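Local atomic coordinates of galactose-binding like protein (Bacteroides thetaiotaomicron, PDB entry 7M1A), a protein that is a SusE-like protein whose galactose-binding-like domain, the part present here, holds calcium and probably takes part in recognising or processing carbohydrate. Residues A56-L62 with R152-C158; E10-Q14 with E99-G104. All blocks are in the same frame, centred on the assembly; numbering follows the deposited sequence.

In the fold
Contact 1 and contact 2 lie about 9 Å apart, centre to centre, on the same side of the chain's centre. Contact 1 pairs two strands of the larger antiparallel sheet. Strand 9-11, whose end is part of contact 2, is the next strand beside 56-66, and Met11 N probably hydrogen-bonds to Thr59 O at 3.1 Å. A second link runs from Arg155 NH1 to Gly104 O at 2.9 Å. Tyr153 packs on both Pro100 and Met11. Contact 1 is the one nearer the metal site: the side chain of Phe58 is about 12 Å from the calcium ion. Contact 2 lies away from that site. Arg9 of the second subunit forms salt bridges with Asp61 of contact 1 and Glu99 of contact 2.

Contact 1: residues A56-L62 with R152-C158; sequences AVFTFDL and RYIRIKC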
ATOM      1  N   ALA A  56      -2.557  -1.393  17.344  1.00  7.94           N
ATOM      2  CA  ALA A  56      -2.522  -1.341  15.886  1.00  8.60           C
ATOM      3  C   ALA A  56      -1.060  -1.398  15.470  1.00  7.10           C
ATOM      4  O   ALA A  56      -0.188  -0.808  16.076  1.00  8.98           O
ATOM      5  CB  ALA A  56      -3.099  -0.056  15.357  1.00  9.53           C
ATOM      6  N   VAL A  57      -0.801  -2.105  14.351  1.00  7.96           N
ATOM      7  CA  VAL A  57       0.552  -2.254  13.814  1.00  7.07           C
ATOM      8  C   VAL A  57       0.511  -1.968  12.310  1.00  6.58           C
ATOM      9  O   VAL A  57      -0.310  -2.531  11.634  1.00  8.27           O
ATOM     10  CB  VAL A  57       1.139  -3.657  14.130  1.00  9.18           C
ATOM     11  CG1 VAL A  57       2.465  -3.900  13.418  1.00 11.97           C
ATOM     12  CG2 VAL A  57       1.197  -3.930  15.603  1.00 11.76           C
ATOM     13  N   PHE A  58       1.491  -1.199  11.801  1.00  6.77           N
ATOM     14  CA  PHE A  58       1.611  -1.148  10.340  1.00  5.90           C
ATOM     15  C   PHE A  58       3.108  -1.011  10.020  1.00  5.26           C
ATOM     16  O   PHE A  58       3.954  -0.768  10.894  1.00  6.37           O
ATOM     17  CB  PHE A  58       0.745  -0.011   9.759  1.00  7.10           C
ATOM     18  CG  PHE A  58       1.164   1.366  10.157  1.00  6.79           C
ATOM     19  CD1 PHE A  58       2.182   2.058   9.516  1.00  7.60           C
ATOM     20  CD2 PHE A  58       0.585   1.951  11.298  1.00  7.92           C
ATOM     21  CE1 PHE A  58       2.606   3.316   9.929  1.00  8.00           C
ATOM     22  CE2 PHE A  58       1.010   3.208  11.735  1.00  8.71           C
ATOM     23  CZ  PHE A  58       2.051   3.886  11.095  1.00  8.57           C
ATOM     24  N   THR A  59       3.419  -1.280   8.733  1.00  5.97           N
ATOM     25  CA  THR A  59       4.780  -1.572   8.320  1.00  5.15           C
ATOM     26  C   THR A  59       5.085  -0.771   7.047  1.00  5.61           C
ATOM     27  O   THR A  59       4.257  -0.690   6.125  1.00  6.65           O
ATOM     28  CB  THR A  59       4.881  -3.058   8.000  1.00  6.07           C
ATOM     29  OG1 THR A  59       4.417  -3.865   9.098  1.00  6.32           O
ATOM     30  CG2 THR A  59       6.296  -3.485   7.682  1.00  7.73           C
ATOM     31  N   PHE A  60       6.347  -0.328   6.887  1.00  5.89           N
ATOM     32  CA  PHE A  60       6.763   0.350   5.655  1.00  5.48           C
ATOM     33  C   PHE A  60       8.266   0.216   5.459  1.00  5.51           C
ATOM     34  O   PHE A  60       8.965  -0.278   6.322  1.00  6.92           O
ATOM     35  CB  PHE A  60       6.290   1.805   5.591  1.00  6.52           C
ATOM     36  CG  PHE A  60       6.757   2.694   6.698  1.00  5.54           C
ATOM     37  CD1 PHE A  60       6.100   2.697   7.925  1.00  5.35           C
ATOM     38  CD2 PHE A  60       7.856   3.559   6.560  1.00  6.51           C
ATOM     39  CE1 PHE A  60       6.446   3.610   8.947  1.00  6.31           C
ATOM     40  CE2 PHE A  60       8.240   4.436   7.610  1.00  7.71           C
ATOM     41  CZ  PHE A  60       7.533   4.463   8.774  1.00  7.46           C
ATOM     42  N   ASP A  61       8.735   0.598   4.279  1.00  7.40           N
ATOM     43  CA  ASP A  61      10.100   0.439   3.804  1.00  6.36           C
ATOM     44  C   ASP A  61      10.609   1.852   3.598  1.00  6.12           C
ATOM     45  O   ASP A  61       9.991   2.656   2.853  1.00  7.28           O
ATOM     46  CB  ASP A  61      10.003  -0.350   2.507  1.00  6.86           C
ATOM     47  CG  ASP A  61      11.274  -0.698   1.789  1.00  7.13           C
ATOM     48  OD1 ASP A  61      12.353  -0.181   2.117  1.00  8.61           O
ATOM     49  OD2 ASP A  61      11.182  -1.597   0.905  1.00  9.18           O
ATOM     50  N   LEU A  62      11.787   2.173   4.146  1.00  5.63           N
ATOM     51  CA  LEU A  62      12.431   3.479   3.948  1.00  6.93           C
ATOM     52  C   LEU A  62      13.080   3.579   2.566  1.00  7.23           C
ATOM     53  O   LEU A  62      13.417   4.696   2.141  1.00  8.89           O
ATOM     54  CB  LEU A  62      13.516   3.768   5.026  1.00  7.86           C
ATOM     55  CG  LEU A  62      13.021   3.754   6.488  1.00  7.33           C
ATOM     56  CD1 LEU A  62      14.186   3.735   7.453  1.00  8.92           C
ATOM     57  CD2 LEU A  62      12.116   4.970   6.746  1.00  8.58           C
ATOM     58  N   ARG A 152      16.276  -0.654   7.414  1.00  8.14           N
ATOM     59  CA  ARG A 152      15.583  -0.222   6.244  1.00  8.97           C
ATOM     60  C   ARG A 152      14.063  -0.316   6.358  1.00  8.12           C
ATOM     61  O   ARG A 152      13.391   0.481   5.716  1.00 10.54           O
ATOM     62  CB  ARG A 152      16.023  -1.133   5.081  1.00  9.98           C
ATOM     63  CG  ARG A 152      15.251  -0.870   3.789  1.00 10.77           C
ATOM     64  CD  ARG A 152      15.851  -1.525   2.565  1.00 13.06           C
ATOM     65  NE  ARG A 152      14.898  -1.286   1.473  1.00 15.65           N
ATOM     66  CZ  ARG A 152      15.156  -1.668   0.244  1.00 25.05           C
ATOM     67  NH1 ARG A 152      16.335  -2.209  -0.037  1.00 36.10           N
ATOM     68  NH2 ARG A 152      14.275  -1.479  -0.728  1.00 31.50           N
ATOM     69  N   TYR A 153      13.544  -1.153   7.227  1.00  7.51           N
ATOM     70  CA  TYR A 153      12.104  -1.386   7.337  1.00  7.38           C
ATOM     71  C   TYR A 153      11.652  -0.937   8.707  1.00  7.62           C
ATOM     72  O   TYR A 153      12.436  -1.073   9.657  1.00  7.53           O
ATOM     73  CB  TYR A 153      11.823  -2.882   7.140  1.00  7.40           C
ATOM     74  CG  TYR A 153      12.406  -3.344   5.839  1.00  8.11           C
ATOM     75  CD1 TYR A 153      11.816  -3.066   4.589  1.00 10.10           C
ATOM     76  CD2 TYR A 153      13.607  -4.058   5.840  1.00  8.47           C
ATOM     77  CE1 TYR A 153      12.398  -3.552   3.420  1.00 12.20           C
ATOM     78  CE2 TYR A 153      14.221  -4.488   4.674  1.00 10.90           C
ATOM     79  CZ  TYR A 153      13.627  -4.203   3.449  1.00 12.25           C
ATOM     80  OH  TYR A 153      14.234  -4.638   2.284  1.00 18.10           O
ATOM     81  N   ILE A 154      10.450  -0.417   8.758  1.00  5.53           N
ATOM     82  CA  ILE A 154       9.951   0.182   9.999  1.00  6.34           C
ATOM     83  C   ILE A 154       8.581  -0.369  10.327  1.00  5.92           C
ATOM     84  O   ILE A 154       7.768  -0.630   9.438  1.00  5.97           O
ATOM     85  CB  ILE A 154       9.846   1.706   9.850  1.00  5.74           C
ATOM     86  CG1 ILE A 154      11.239   2.327   9.615  1.00  6.87           C
ATOM     87  CG2 ILE A 154       9.213   2.365  11.091  1.00  7.71           C
ATOM     88  CD1 ILE A 154      12.195   2.282  10.765  1.00  8.95           C
ATOM     89  N   ARG A 155       8.294  -0.537  11.621  1.00  6.59           N
ATOM     90  CA  ARG A 155       6.939  -0.756  12.097  1.00  6.04           C
ATOM     91  C   ARG A 155       6.597   0.319  13.132  1.00  5.87           C
ATOM     92  O   ARG A 155       7.444   0.706  13.976  1.00  9.30           O
ATOM     93  CB  ARG A 155       6.696  -2.144  12.682  1.00  7.90           C
ATOM     94  CG  ARG A 155       6.533  -3.163  11.593  1.00  9.73           C
ATOM     95  CD  ARG A 155       6.521  -4.554  12.232  1.00  9.59           C
ATOM     96  NE  ARG A 155       5.372  -5.217  11.546  1.00  8.43           N
ATOM     97  CZ  ARG A 155       4.934  -6.404  11.921  1.00  7.56           C
ATOM     98  NH1 ARG A 155       5.547  -7.090  12.895  1.00  9.33           N
ATOM     99  NH2 ARG A 155       3.842  -6.943  11.386  1.00  9.96           N
ATOM    100  N   ILE A 156       5.331   0.740  13.110  1.00  7.79           N
ATOM    101  CA  ILE A 156       4.807   1.560  14.214  1.00  7.85           C
ATOM    102  C   ILE A 156       3.697   0.769  14.903  1.00  7.92           C
ATOM    103  O   ILE A 156       2.857   0.141  14.262  1.00  8.47           O
ATOM    104  CB  ILE A 156       4.360   2.931  13.710  1.00 10.06           C
ATOM    105  CG1 ILE A 156       5.647   3.737  13.355  1.00 17.14           C
ATOM    106  CG2 ILE A 156       3.521   3.688  14.748  1.00 10.15           C
ATOM    107  CD1 ILE A 156       5.401   5.087  12.723  1.00 17.21           C
ATOM    108  N   LYS A 157       3.812   0.669  16.253  1.00  7.56           N
ATOM    109  CA  LYS A 157       2.818  -0.002  17.095  1.00  6.65           C
ATOM    110  C   LYS A 157       2.145   1.040  18.011  1.00  7.32           C
ATOM    111  O   LYS A 157       2.834   1.733  18.748  1.00  8.60           O
ATOM    112  CB  LYS A 157       3.536  -1.096  17.887  1.00  9.97           C
ATOM    113  CG  LYS A 157       2.652  -1.910  18.842  1.00 11.53           C
ATOM    114  CD  LYS A 157       3.510  -2.850  19.799  1.00 19.14           C
ATOM    115  CE  LYS A 157       2.586  -3.836  20.475  1.00 22.70           C
ATOM    116  NZ  LYS A 157       3.291  -4.803  21.355  1.00 31.92           N
ATOM    117  N   CYS A 158       0.797   1.111  17.972  1.00  7.77           N
ATOM    118  CA  CYS A 158       0.063   2.055  18.814  1.00  8.69           C
ATOM    119  C   CYS A 158      -0.414   1.330  20.072  1.00  7.38           C
ATOM    120  O   CYS A 158      -1.395   0.560  20.016  1.00 10.23           O
ATOM    121  CB  CYS A 158      -1.107   2.664  18.039  1.00  7.62           C
ATOM    122  SG  CYS A 158      -1.747   4.020  19.060  1.00  9.51           S
TER
HETATM  123  O   HOH W   1      11.623  -0.848  -1.628  1.00 26.13           O
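Phe58 pairs with Ile156, and Phe60 with Ile154, through two hydrogen bonds each between antiparallel strands. The bond from Ile154 N to Phe60 O is 2.9 Å long. At the end of the pairing, Leu62 N donates to Arg152 O at 2.8 Å.

Apolar contacts gather on the face that carries Phe58, Phe60, Ile154 and Ile156. Phe60 has CG between its backbone N and carbonyl carbon (chi1 59°). This sets the ring alongside Ile154, whose CB sits over one ring face, 3.9 Å from the Phe60 centroid, in a CH-pi contact. Ile156 CD1 comes to the edge of the same ring. The Phe58 ring lies beside Ile156, with Phe58 CZ 3.6 Å from Ile156 CB. Leu62 CG rests on Ile154 CG1. This face looks into the core of the beta sandwich: Phe58, Phe60, Leu62 and Ile156 all touch strand 169-176 of the other sheet.

Val57, Thr59, Asp61, Tyr153 and Arg155 are on the other face. Arg155 NE donates to Thr59 OG1 at 3.0 Å, in the guanidinium plane, while Val57 CG1 lies over one face of that group. Asp16 grips both partners, by a salt bridge to Arg155 and a hydrogen bond to Thr59. Arg152 reaches Asp61 from the end of the pairing. Asp61 OD1 takes Arg152 NE at 2.8 Å on its syn lone pair, and the carboxylate and guanidinium planes are 45° apart. A water bridges Asp61 OD2, at 2.7 Å, and Arg152 NH2. Asp61 OD2 also forms a salt bridge with Arg9 of the second subunit.

Contact 2: residues E10-Q14 with E99-G104; sequences EMYLQ and EPNPDG
Leu13 has CG opposite its carbonyl carbon (chi1 -50°), which carries CD1 to Pro100 and Asn101. Met11, modelled as selenomethionine, bends at chi3 (73°), and its CE swings toward Glu99 and Pro100. The partner segment is in a loop between strands 88-96 and 110-116 of the beta sandwich. Within it, residues Asn101 to Gly104 form a type I beta turn, closed by Gly104 N hydrogen-bonding to Asn101 O at 3.1 Å.

Leu13 CD1 lies 3.8 Å from Pro100 CB, and the two side chains cross at about a right angle. The same methyl also touches the carbonyl oxygen of Asn101. Met11 CE lies 4.0 Å from Pro100 CD. Met11 CE also lies 3.6 Å from Glu99 OE2, an oxygen whose salt-bridge partner is Arg9 of the second subunit.

Gly104 has a positive phi and no side chain, and its CA comes close against Leu13 CB, 3.8 Å away. Gln14 CB is 3.6 Å from Asp103 O. One backbone hydrogen bond joins the two loops: Gln14 N to Pro102 O, 2.9 Å and nearly straight at 172°, with the donor tilted from the carbonyl plane.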
ATOM      1  N   GLU A  10       4.818   1.703   1.204  1.00  6.34           N
ATOM      2  CA  GLU A  10       3.913   0.944   2.062  1.00  5.71           C
ATOM      3  C   GLU A  10       4.251  -0.551   1.953  1.00  6.35           C
ATOM      4  O   GLU A  10       4.683  -1.023   0.905  1.00  7.19           O
ATOM      5  CB  GLU A  10       2.487   1.265   1.600  1.00  7.30           C
ATOM      6  CG  GLU A  10       1.373   0.592   2.346  1.00  8.18           C
ATOM      7  CD  GLU A  10       0.869  -0.722   1.832  1.00  8.34           C
ATOM      8  OE1 GLU A  10       1.660  -1.378   1.099  1.00  8.72           O
ATOM      9  OE2 GLU A  10      -0.175  -1.138   2.294  1.00  9.95           O
HETATM   10  N   MSE A  11       4.093  -1.258   3.086  1.00  6.04           N
HETATM   11  CA  MSE A  11       4.101  -2.712   3.097  1.00  6.11           C
HETATM   12  C   MSE A  11       2.830  -3.189   3.771  1.00  6.61           C
HETATM   13  O   MSE A  11       2.156  -2.410   4.474  1.00  8.12           O
HETATM   14  CB  MSE A  11       5.335  -3.218   3.800  1.00  6.09           C
HETATM   15  CG  MSE A  11       6.596  -2.821   3.065  1.00  7.40           C
HETATM   16 SE   MSE A  11       8.203  -3.617   3.839  0.73  5.55          SE
HETATM   17  CE  MSE A  11       7.896  -5.426   3.234  1.00  9.43           C
ATOM     18  N   TYR A  12       2.577  -4.519   3.720  1.00  6.92           N
ATOM     19  CA  TYR A  12       1.363  -5.011   4.363  1.00  6.86           C
ATOM     20  C   TYR A  12       1.671  -6.455   4.721  1.00  7.43           C
ATOM     21  O   TYR A  12       1.770  -7.315   3.824  1.00  6.95           O
ATOM     22  CB  TYR A  12       0.117  -4.958   3.484  1.00  8.48           C
ATOM     23  CG  TYR A  12      -1.096  -5.312   4.322  1.00  8.56           C
ATOM     24  CD1 TYR A  12      -1.628  -4.420   5.295  1.00  9.74           C
ATOM     25  CD2 TYR A  12      -1.627  -6.617   4.244  1.00 12.15           C
ATOM     26  CE1 TYR A  12      -2.684  -4.813   6.113  1.00 11.34           C
ATOM     27  CE2 TYR A  12      -2.694  -6.993   5.055  1.00 14.83           C
ATOM     28  CZ  TYR A  12      -3.181  -6.109   6.011  1.00 14.74           C
ATOM     29  OH  TYR A  12      -4.170  -6.510   6.839  1.00 26.43           O
ATOM     30  N   LEU A  13       1.974  -6.698   6.009  1.00  7.62           N
ATOM     31  CA  LEU A  13       2.302  -8.024   6.511  1.00  8.83           C
ATOM     32  C   LEU A  13       1.095  -8.623   7.192  1.00  9.54           C
ATOM     33  O   LEU A  13       0.192  -7.915   7.547  1.00  8.27           O
ATOM     34  CB  LEU A  13       3.422  -7.928   7.556  1.00  7.39           C
ATOM     35  CG  LEU A  13       4.669  -7.123   7.187  1.00  7.26           C
ATOM     36  CD1 LEU A  13       5.783  -7.295   8.213  1.00 11.27           C
ATOM     37  CD2 LEU A  13       5.190  -7.550   5.789  1.00 10.01           C
ATOM     38  N   GLN A  14       1.025  -9.970   7.324  1.00  8.53           N
ATOM     39  CA  GLN A  14      -0.225 -10.547   7.870  1.00  8.74           C
ATOM     40  C   GLN A  14      -0.470  -9.973   9.247  1.00  8.52           C
ATOM     41  O   GLN A  14       0.473  -9.852  10.064  1.00 11.67           O
ATOM     42  CB  GLN A  14       0.045 -12.059   8.089  1.00 12.20           C
ATOM     43  CG  GLN A  14      -1.186 -12.946   8.354  1.00 15.75           C
ATOM     44  CD  GLN A  14      -0.794 -14.389   8.598  1.00 29.23           C
ATOM     45  OE1 GLN A  14       0.278 -14.869   8.225  1.00 26.73           O
ATOM     46  NE2 GLN A  14      -1.689 -15.114   9.234  1.00 30.83           N
ATOM     47  N   GLU A  99      14.677  -8.264   4.544  1.00  8.13           N
ATOM     48  CA  GLU A  99      13.297  -8.333   4.148  1.00  6.84           C
ATOM     49  C   GLU A  99      12.390  -8.815   5.268  1.00  6.56           C
ATOM     50  O   GLU A  99      12.571  -9.942   5.826  1.00  7.74           O
ATOM     51  CB  GLU A  99      13.200  -9.384   3.032  1.00  9.64           C
ATOM     52  CG  GLU A  99      11.877  -9.315   2.302  1.00  9.47           C
ATOM     53  CD  GLU A  99      11.640  -7.978   1.566  1.00  9.29           C
ATOM     54  OE1 GLU A  99      12.513  -7.595   0.753  1.00 13.29           O
ATOM     55  OE2 GLU A  99      10.615  -7.351   1.821  1.00 11.08           O
ATOM     56  N   PRO A 100      11.358  -8.045   5.627  1.00  7.20           N
ATOM     57  CA  PRO A 100      10.381  -8.515   6.609  1.00  6.78           C
ATOM     58  C   PRO A 100       9.663  -9.810   6.249  1.00  7.59           C
ATOM     59  O   PRO A 100       9.201  -9.984   5.054  1.00  8.91           O
ATOM     60  CB  PRO A 100       9.345  -7.388   6.756  1.00  9.92           C
ATOM     61  CG  PRO A 100      10.222  -6.182   6.383  1.00  9.68           C
ATOM     62  CD  PRO A 100      11.116  -6.636   5.221  1.00  8.04           C
ATOM     63  N   ASN A 101       9.519 -10.727   7.198  1.00  7.87           N
ATOM     64  CA  ASN A 101       8.776 -11.936   6.884  1.00  9.59           C
ATOM     65  C   ASN A 101       7.345 -11.523   6.698  1.00  8.30           C
ATOM     66  O   ASN A 101       6.754 -10.830   7.535  1.00  7.56           O
ATOM     67  CB  ASN A 101       8.881 -12.933   8.038  1.00  9.49           C
ATOM     68  CG  ASN A 101       8.367 -14.297   7.585  1.00  8.14           C
ATOM     69  OD1 ASN A 101       7.176 -14.428   7.305  1.00 11.86           O
ATOM     70  ND2 ASN A 101       9.112 -15.390   7.718  1.00 11.62           N
ATOM     71  N   PRO A 102       6.679 -12.008   5.613  1.00  7.92           N
ATOM     72  CA  PRO A 102       5.262 -11.685   5.434  1.00  9.16           C
ATOM     73  C   PRO A 102       4.242 -12.224   6.381  1.00  8.30           C
ATOM     74  O   PRO A 102       3.084 -11.754   6.395  1.00 12.08           O
ATOM     75  CB  PRO A 102       4.838 -12.314   4.135  1.00 14.10           C
ATOM     76  CG  PRO A 102       6.054 -12.764   3.497  1.00 17.65           C
ATOM     77  CD  PRO A 102       7.225 -12.737   4.474  1.00 10.96           C
ATOM     78  N   ASP A 103       4.702 -13.079   7.343  1.00  8.59           N
ATOM     79  CA  ASP A 103       3.816 -13.583   8.376  1.00 11.31           C
ATOM     80  C   ASP A 103       3.643 -12.549   9.480  1.00  8.21           C
ATOM     81  O   ASP A 103       2.762 -12.732  10.294  1.00 12.30           O
ATOM     82  CB  ASP A 103       4.362 -14.872   8.975  1.00 10.95           C
ATOM     83  CG  ASP A 103       5.661 -14.814   9.771  1.00 13.23           C
ATOM     84  OD1 ASP A 103       6.109 -13.755  10.122  1.00 12.55           O
ATOM     85  OD2 ASP A 103       6.216 -15.922  10.012  1.00 15.03           O
ATOM     86  N   GLY A 104       4.340 -11.396   9.375  1.00  8.85           N
ATOM     87  CA  GLY A 104       4.105 -10.343  10.360  1.00 10.12           C
ATOM     88  C   GLY A 104       4.652 -10.565  11.763  1.00  9.25           C
ATOM     89  O   GLY A 104       4.411  -9.740  12.690  1.00 10.62           O
TER